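Putative oxidoreductase (Thermus thermophilus, PDB 2ISM) is a putative oxidoreductase built as a six-bladed beta-propeller, with a bound calcium ion. Local coordinates at residues 229-234 against 261-266; 267-272 against 284-289. One frame throughout, in Å; residues are numbered along the deposited sequence.

Contact 1: residues 229-234 against 261-266. With CA (calcium ion), chain E.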
loop_
_atom_site.group_PDB
_atom_site.type_symbol
_atom_site.label_atom_id
_atom_site.label_comp_id
_atom_site.label_asym_id
_atom_site.label_seq_id
_atom_site.Cartn_x
_atom_site.Cartn_y
_atom_site.Cartn_z
ATOM N N TYR B 229 -19.495 -28.393 -8.017
ATOM C CA TYR B 229 -18.813 -27.318 -8.740
ATOM C C TYR B 229 -18.361 -26.225 -7.744
ATOM O O TYR B 229 -18.532 -26.387 -6.535
ATOM C CB TYR B 229 -19.740 -26.742 -9.814
ATOM C CG TYR B 229 -19.045 -25.945 -10.887
ATOM C CD1 TYR B 229 -19.390 -24.620 -11.108
ATOM C CD2 TYR B 229 -18.079 -26.530 -11.713
ATOM C CE1 TYR B 229 -18.805 -23.888 -12.127
ATOM C CE2 TYR B 229 -17.484 -25.811 -12.735
ATOM C CZ TYR B 229 -17.852 -24.494 -12.938
ATOM O OH TYR B 229 -17.283 -23.797 -13.976
ATOM N N GLY B 230 -17.755 -25.147 -8.244
ATOM C CA GLY B 230 -17.321 -24.063 -7.359
ATOM C C GLY B 230 -16.728 -24.437 -6.014
ATOM O O GLY B 230 -16.075 -25.468 -5.866
ATOM N N HIS B 231 -16.976 -23.571 -5.037
ATOM C CA HIS B 231 -16.490 -23.709 -3.663
ATOM C C HIS B 231 -14.975 -23.641 -3.569
ATOM O O HIS B 231 -14.356 -24.343 -2.771
ATOM C CB HIS B 231 -17.013 -24.996 -3.000
ATOM C CG HIS B 231 -18.502 -25.021 -2.835
ATOM N ND1 HIS B 231 -19.356 -25.187 -3.903
ATOM C CD2 HIS B 231 -19.293 -24.825 -1.750
ATOM C CE1 HIS B 231 -20.606 -25.087 -3.488
ATOM N NE2 HIS B 231 -20.596 -24.866 -2.186
ATOM N N ASP B 232 -14.386 -22.790 -4.403
ATOM C CA ASP B 232 -12.950 -22.576 -4.375
ATOM C C ASP B 232 -12.786 -21.850 -3.049
ATOM O O ASP B 232 -13.739 -21.241 -2.552
ATOM C CB ASP B 232 -12.531 -21.700 -5.550
ATOM C CG ASP B 232 -12.854 -22.342 -6.887
ATOM O OD1 ASP B 232 -12.114 -23.254 -7.310
ATOM O OD2 ASP B 232 -13.857 -21.940 -7.507
ATOM N N GLU B 233 -11.593 -21.880 -2.474
ATOM C CA GLU B 233 -11.442 -21.274 -1.163
ATOM C C GLU B 233 -10.112 -20.645 -0.800
ATOM O O GLU B 233 -9.122 -20.759 -1.518
ATOM C CB GLU B 233 -11.765 -22.343 -0.126
ATOM C CG GLU B 233 -11.186 -23.691 -0.533
ATOM C CD GLU B 233 -11.370 -24.776 0.500
ATOM O OE1 GLU B 233 -12.520 -25.202 0.742
ATOM O OE2 GLU B 233 -10.349 -25.210 1.065
ATOM N N VAL B 234 -10.130 -19.961 0.338
ATOM C CA VAL B 234 -8.952 -19.344 0.920
ATOM C C VAL B 234 -8.961 -19.930 2.323
ATOM O O VAL B 234 -9.973 -19.846 3.030
ATOM C CB VAL B 234 -9.060 -17.816 1.023
ATOM C CG1 VAL B 234 -7.845 -17.272 1.776
ATOM C CG2 VAL B 234 -9.142 -17.199 -0.366
ATOM N N LEU B 261 -11.485 -19.788 5.272
ATOM C CA LEU B 261 -11.685 -18.424 5.737
ATOM C C LEU B 261 -12.772 -17.817 4.859
ATOM O O LEU B 261 -13.577 -16.997 5.305
ATOM C CB LEU B 261 -10.395 -17.625 5.577
ATOM C CG LEU B 261 -10.510 -16.102 5.672
ATOM C CD1 LEU B 261 -10.910 -15.694 7.079
ATOM C CD2 LEU B 261 -9.182 -15.478 5.287
ATOM N N TYR B 262 -12.780 -18.232 3.597
ATOM C CA TYR B 262 -13.757 -17.753 2.634
ATOM C C TYR B 262 -13.822 -18.733 1.475
ATOM O O TYR B 262 -12.827 -19.382 1.144
ATOM C CB TYR B 262 -13.347 -16.376 2.102
ATOM C CG TYR B 262 -14.439 -15.674 1.326
ATOM C CD1 TYR B 262 -15.471 -15.014 1.988
ATOM C CD2 TYR B 262 -14.458 -15.695 -0.068
ATOM C CE1 TYR B 262 -16.496 -14.394 1.283
ATOM C CE2 TYR B 262 -15.477 -15.080 -0.784
ATOM C CZ TYR B 262 -16.495 -14.432 -0.102
ATOM O OH TYR B 262 -17.510 -13.827 -0.801
ATOM N N PHE B 263 -14.998 -18.855 0.868
ATOM C CA PHE B 263 -15.154 -19.729 -0.284
ATOM C C PHE B 263 -16.233 -19.164 -1.195
ATOM O O PHE B 263 -17.162 -18.499 -0.738
ATOM C CB PHE B 263 -15.491 -21.170 0.132
ATOM C CG PHE B 263 -16.860 -21.343 0.726
ATOM C CD1 PHE B 263 -17.100 -21.042 2.065
ATOM C CD2 PHE B 263 -17.908 -21.834 -0.048
ATOM C CE1 PHE B 263 -18.363 -21.231 2.626
ATOM C CE2 PHE B 263 -19.174 -22.026 0.501
ATOM C CZ PHE B 263 -19.401 -21.725 1.842
ATOM N N TRP B 264 -16.105 -19.433 -2.491
ATOM C CA TRP B 264 -17.088 -18.982 -3.467
ATOM C C TRP B 264 -17.978 -20.131 -3.928
ATOM O O TRP B 264 -17.582 -20.938 -4.768
ATOM C CB TRP B 264 -16.392 -18.341 -4.671
ATOM C CG TRP B 264 -15.624 -17.102 -4.330
ATOM C CD1 TRP B 264 -16.055 -15.812 -4.444
ATOM C CD2 TRP B 264 -14.287 -17.032 -3.819
ATOM N NE1 TRP B 264 -15.070 -14.945 -4.035
ATOM C CE2 TRP B 264 -13.973 -15.670 -3.646
ATOM C CE3 TRP B 264 -13.320 -17.988 -3.488
ATOM C CZ2 TRP B 264 -12.739 -15.241 -3.160
ATOM C CZ3 TRP B 264 -12.096 -17.560 -3.006
ATOM C CH2 TRP B 264 -11.818 -16.199 -2.846
ATOM N N PRO B 265 -19.182 -20.200 -3.369
ATOM C CA PRO B 265 -20.149 -21.235 -3.749
ATOM C C PRO B 265 -20.391 -21.258 -5.254
ATOM O O PRO B 265 -20.460 -22.333 -5.851
ATOM C CB PRO B 265 -21.422 -20.802 -3.019
ATOM C CG PRO B 265 -21.293 -19.326 -2.895
ATOM C CD PRO B 265 -19.828 -19.055 -2.704
ATOM N N GLN B 266 -20.517 -20.080 -5.856
ATOM C CA GLN B 266 -20.216 -19.907 -7.273
ATOM C C GLN B 266 -18.720 -19.721 -7.499
ATOM O O GLN B 266 -18.109 -18.804 -6.952
ATOM C CB GLN B 266 -20.986 -18.715 -7.842
ATOM C CG GLN B 266 -20.467 -17.363 -7.381
ATOM C CD GLN B 266 -20.380 -17.256 -5.872
ATOM O OE1 GLN B 266 -21.327 -16.817 -5.220
ATOM N NE2 GLN B 266 -19.244 -17.657 -5.312
HETATM CA CA CA E . -11.451 -27.418 2.211
HETATM O O HOH W 1 -13.841 -27.771 3.475
HETATM O O HOH W 2 -11.045 -25.624 4.280
HETATM O O HOH W 3 -9.097 -28.208 1.220
HETATM O O HOH W 4 -12.396 -29.404 0.482
#
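The His231 imidazole lies flat against Pro265, whose CA stands 3.9 Å from the ring centroid, 9° off the ring normal, a CH-pi contact. Beside it runs the Phe263 side chain; the two rings are nearly parallel but slid apart, with His231 CD2 3.6 Å from Phe263 CE2. The imidazole is held in rotation by its own ND1, which donates to Tyr229 O close to the ring plane. Between the backbones, His231 N bonds to Trp264 O, Trp264 N to Asp232 O and Val234 N to Tyr262 O. This is the antiparallel edge of a propeller blade, strand 262-264 being its outermost strand, and a classic beta bulge opens that strand, where Leu261 N (2.7 Å) and Tyr262 N (3.3 Å) both donate to Val234 O. On the face carrying Val234 and Trp264, Val234 CG2, anti to the carbonyl carbon, meets Trp264 CH2 at 3.8 Å. Glu233 and Phe263 share the other face, CB to CB. Beyond CG the Glu233 chain leads off to the calcium ion, which its carboxylate grips with both oxygens, OE1 at 2.9 Å and OE2 at 2.7 Å from the metal; four waters and Tyr243 O complete the site.

Contact 2: residues 267-272 against 284-289; sequences GFPPGN and GLRGQA
Pro269 and Leu285 are joined by the one direct hydrogen bond between 267-272 and 284-289, from Leu285 N to Pro269 O at 2.9 Å. The same carbonyl oxygen also accepts from a water, which in turn takes the N-H of Gly287, with Gly287 N 2.7 Å from the water oxygen. Pro269 O is thus gripped directly and through a bridge, and both bonds lead into the turn at 285-287. A weak bond from Gly284 N to Ala289 O spans that turn.

Flat groups make the second kind of contact. The Arg286 chain leaves with its CG anti to the backbone N (chi1 -175°) and bends at chi3 (64°), and Pro269 CG sits over the centre of one face of the guanidinium, 3.5 Å from Arg286 CZ. Gly267 CA approaches the guanidinium at its edge, 4.0 Å from Arg286 NH2. The Phe268 ring packs against the turn, with Phe268 CE1 4.0 Å from Gly287 CA, while Ala289 O lies at the ring edge near its plane. The bridging water stands over the centre of one ring face, and Trp264 meets the same ring from outside the two segments.

Apolar packing is lighter: Leu285 sets its CB 4.5 Å from Pro269 CB, and its side chain also touches His221 and Arg318.

Pro270 and Gly284 form an antiparallel non-hydrogen-bonded pair between strands 270-276 and 279-284. The segment leading into the first strand of a four-stranded propeller blade here packs on the turn linking the second and third strands, within the up-and-down antiparallel meander characteristic of beta-propellers.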
loop_
_atom_site.group_PDB
_atom_site.type_symbol
_atom_site.label_atom_id
_atom_site.label_comp_id
_atom_site.label_asym_id
_atom_site.label_seq_id
_atom_site.Cartn_x
_atom_site.Cartn_y
_atom_site.Cartn_z
ATOM N N GLY B 267 -18.136 -20.598 -8.309
ATOM C CA GLY B 267 -16.718 -20.895 -8.216
ATOM C C GLY B 267 -15.851 -19.727 -8.640
ATOM O O GLY B 267 -16.191 -18.995 -9.570
ATOM N N PHE B 268 -14.727 -19.551 -7.954
ATOM C CA PHE B 268 -13.726 -18.571 -8.360
ATOM C C PHE B 268 -12.323 -19.165 -8.314
ATOM O O PHE B 268 -11.548 -18.880 -7.400
ATOM C CB PHE B 268 -13.801 -17.328 -7.471
ATOM C CG PHE B 268 -12.859 -16.232 -7.881
ATOM C CD1 PHE B 268 -13.205 -15.344 -8.886
ATOM C CD2 PHE B 268 -11.629 -16.090 -7.262
ATOM C CE1 PHE B 268 -12.340 -14.334 -9.265
ATOM C CE2 PHE B 268 -10.760 -15.083 -7.637
ATOM C CZ PHE B 268 -11.116 -14.204 -8.639
ATOM N N PRO B 269 -12.002 -19.991 -9.305
ATOM C CA PRO B 269 -10.729 -20.718 -9.319
ATOM C C PRO B 269 -9.539 -19.780 -9.150
ATOM O O PRO B 269 -9.273 -18.957 -10.026
ATOM C CB PRO B 269 -10.708 -21.349 -10.713
ATOM C CG PRO B 269 -12.144 -21.517 -11.064
ATOM C CD PRO B 269 -12.857 -20.346 -10.450
ATOM N N PRO B 270 -8.832 -19.909 -8.031
ATOM C CA PRO B 270 -7.750 -18.983 -7.695
ATOM C C PRO B 270 -6.335 -19.341 -8.108
ATOM O O PRO B 270 -5.970 -20.509 -8.231
ATOM C CB PRO B 270 -7.860 -18.901 -6.180
ATOM C CG PRO B 270 -8.120 -20.338 -5.834
ATOM C CD PRO B 270 -9.142 -20.785 -6.891
ATOM N N GLY B 271 -5.550 -18.295 -8.324
ATOM C CA GLY B 271 -4.151 -18.461 -8.631
ATOM C C GLY B 271 -3.521 -18.224 -7.266
ATOM O O GLY B 271 -4.010 -18.740 -6.253
ATOM N N ASN B 272 -2.468 -17.423 -7.210
ATOM C CA ASN B 272 -1.826 -17.155 -5.932
ATOM C C ASN B 272 -2.584 -16.037 -5.218
ATOM O O ASN B 272 -3.556 -15.498 -5.743
ATOM C CB ASN B 272 -0.368 -16.740 -6.157
ATOM C CG ASN B 272 0.502 -16.965 -4.929
ATOM O OD1 ASN B 272 0.036 -17.468 -3.911
ATOM N ND2 ASN B 272 1.774 -16.593 -5.026
ATOM N N GLY B 284 -7.661 -14.335 -9.860
ATOM C CA GLY B 284 -8.680 -15.234 -10.351
ATOM C C GLY B 284 -8.367 -15.714 -11.754
ATOM O O GLY B 284 -8.090 -14.922 -12.657
ATOM N N LEU B 285 -8.393 -17.027 -11.935
ATOM C CA LEU B 285 -8.139 -17.597 -13.241
ATOM C C LEU B 285 -9.327 -17.649 -14.201
ATOM O O LEU B 285 -9.289 -17.031 -15.270
ATOM C CB LEU B 285 -7.670 -19.058 -13.101
ATOM C CG LEU B 285 -6.232 -19.181 -12.575
ATOM C CD1 LEU B 285 -5.900 -20.627 -12.180
ATOM C CD2 LEU B 285 -5.278 -18.690 -13.663
ATOM N N ARG B 286 -10.388 -18.350 -13.823
ATOM C CA ARG B 286 -11.564 -18.467 -14.689
ATOM C C ARG B 286 -12.369 -17.181 -14.500
ATOM O O ARG B 286 -13.020 -16.716 -15.432
ATOM C CB ARG B 286 -12.425 -19.667 -14.299
ATOM C CG ARG B 286 -13.596 -19.911 -15.241
ATOM C CD ARG B 286 -14.242 -21.258 -14.964
ATOM N NE ARG B 286 -14.843 -21.309 -13.636
ATOM C CZ ARG B 286 -14.943 -22.413 -12.905
ATOM N NH1 ARG B 286 -14.478 -23.566 -13.373
ATOM N NH2 ARG B 286 -15.511 -22.367 -11.706
ATOM N N GLY B 287 -12.329 -16.614 -13.294
ATOM C CA GLY B 287 -13.070 -15.388 -13.020
ATOM C C GLY B 287 -12.460 -14.163 -13.680
ATOM O O GLY B 287 -13.069 -13.089 -13.709
ATOM N N GLN B 288 -11.247 -14.326 -14.204
ATOM C CA GLN B 288 -10.529 -13.250 -14.887
ATOM C C GLN B 288 -10.542 -11.923 -14.123
ATOM O O GLN B 288 -10.857 -10.873 -14.686
ATOM C CB GLN B 288 -11.119 -13.040 -16.284
ATOM C CG GLN B 288 -10.951 -14.237 -17.214
ATOM C CD GLN B 288 -11.565 -14.001 -18.580
ATOM O OE1 GLN B 288 -11.334 -12.965 -19.206
ATOM N NE2 GLN B 288 -12.347 -14.962 -19.054
ATOM N N ALA B 289 -10.173 -11.969 -12.848
ATOM C CA ALA B 289 -10.166 -10.764 -12.040
ATOM C C ALA B 289 -9.283 -10.910 -10.814
ATOM O O ALA B 289 -8.947 -12.019 -10.400
ATOM C CB ALA B 289 -11.590 -10.431 -11.606
HETATM O O HOH W 5 -11.424 -17.102 -10.752
#

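Contact 1 and contact 2 lie in neighbouring blades, their centres 11 Å apart on the same side of the chain's centre. They follow in series: strand 262-264 ends the four-stranded sheet that begins at 208-209, and after the short connection 265-269 the chain enters strand 270-276, which opens the next. The two meet where the carboxylate of Asp232 approaches the connecting segment, with Asp232 OD2 2.6 Å from Phe268 N. Together they bracket the passage from one blade to the next, where successive blades pack side by side round the propeller. The calcium ion belongs to contact 1, about 11 Å from the side chain of Pro270 in contact 2.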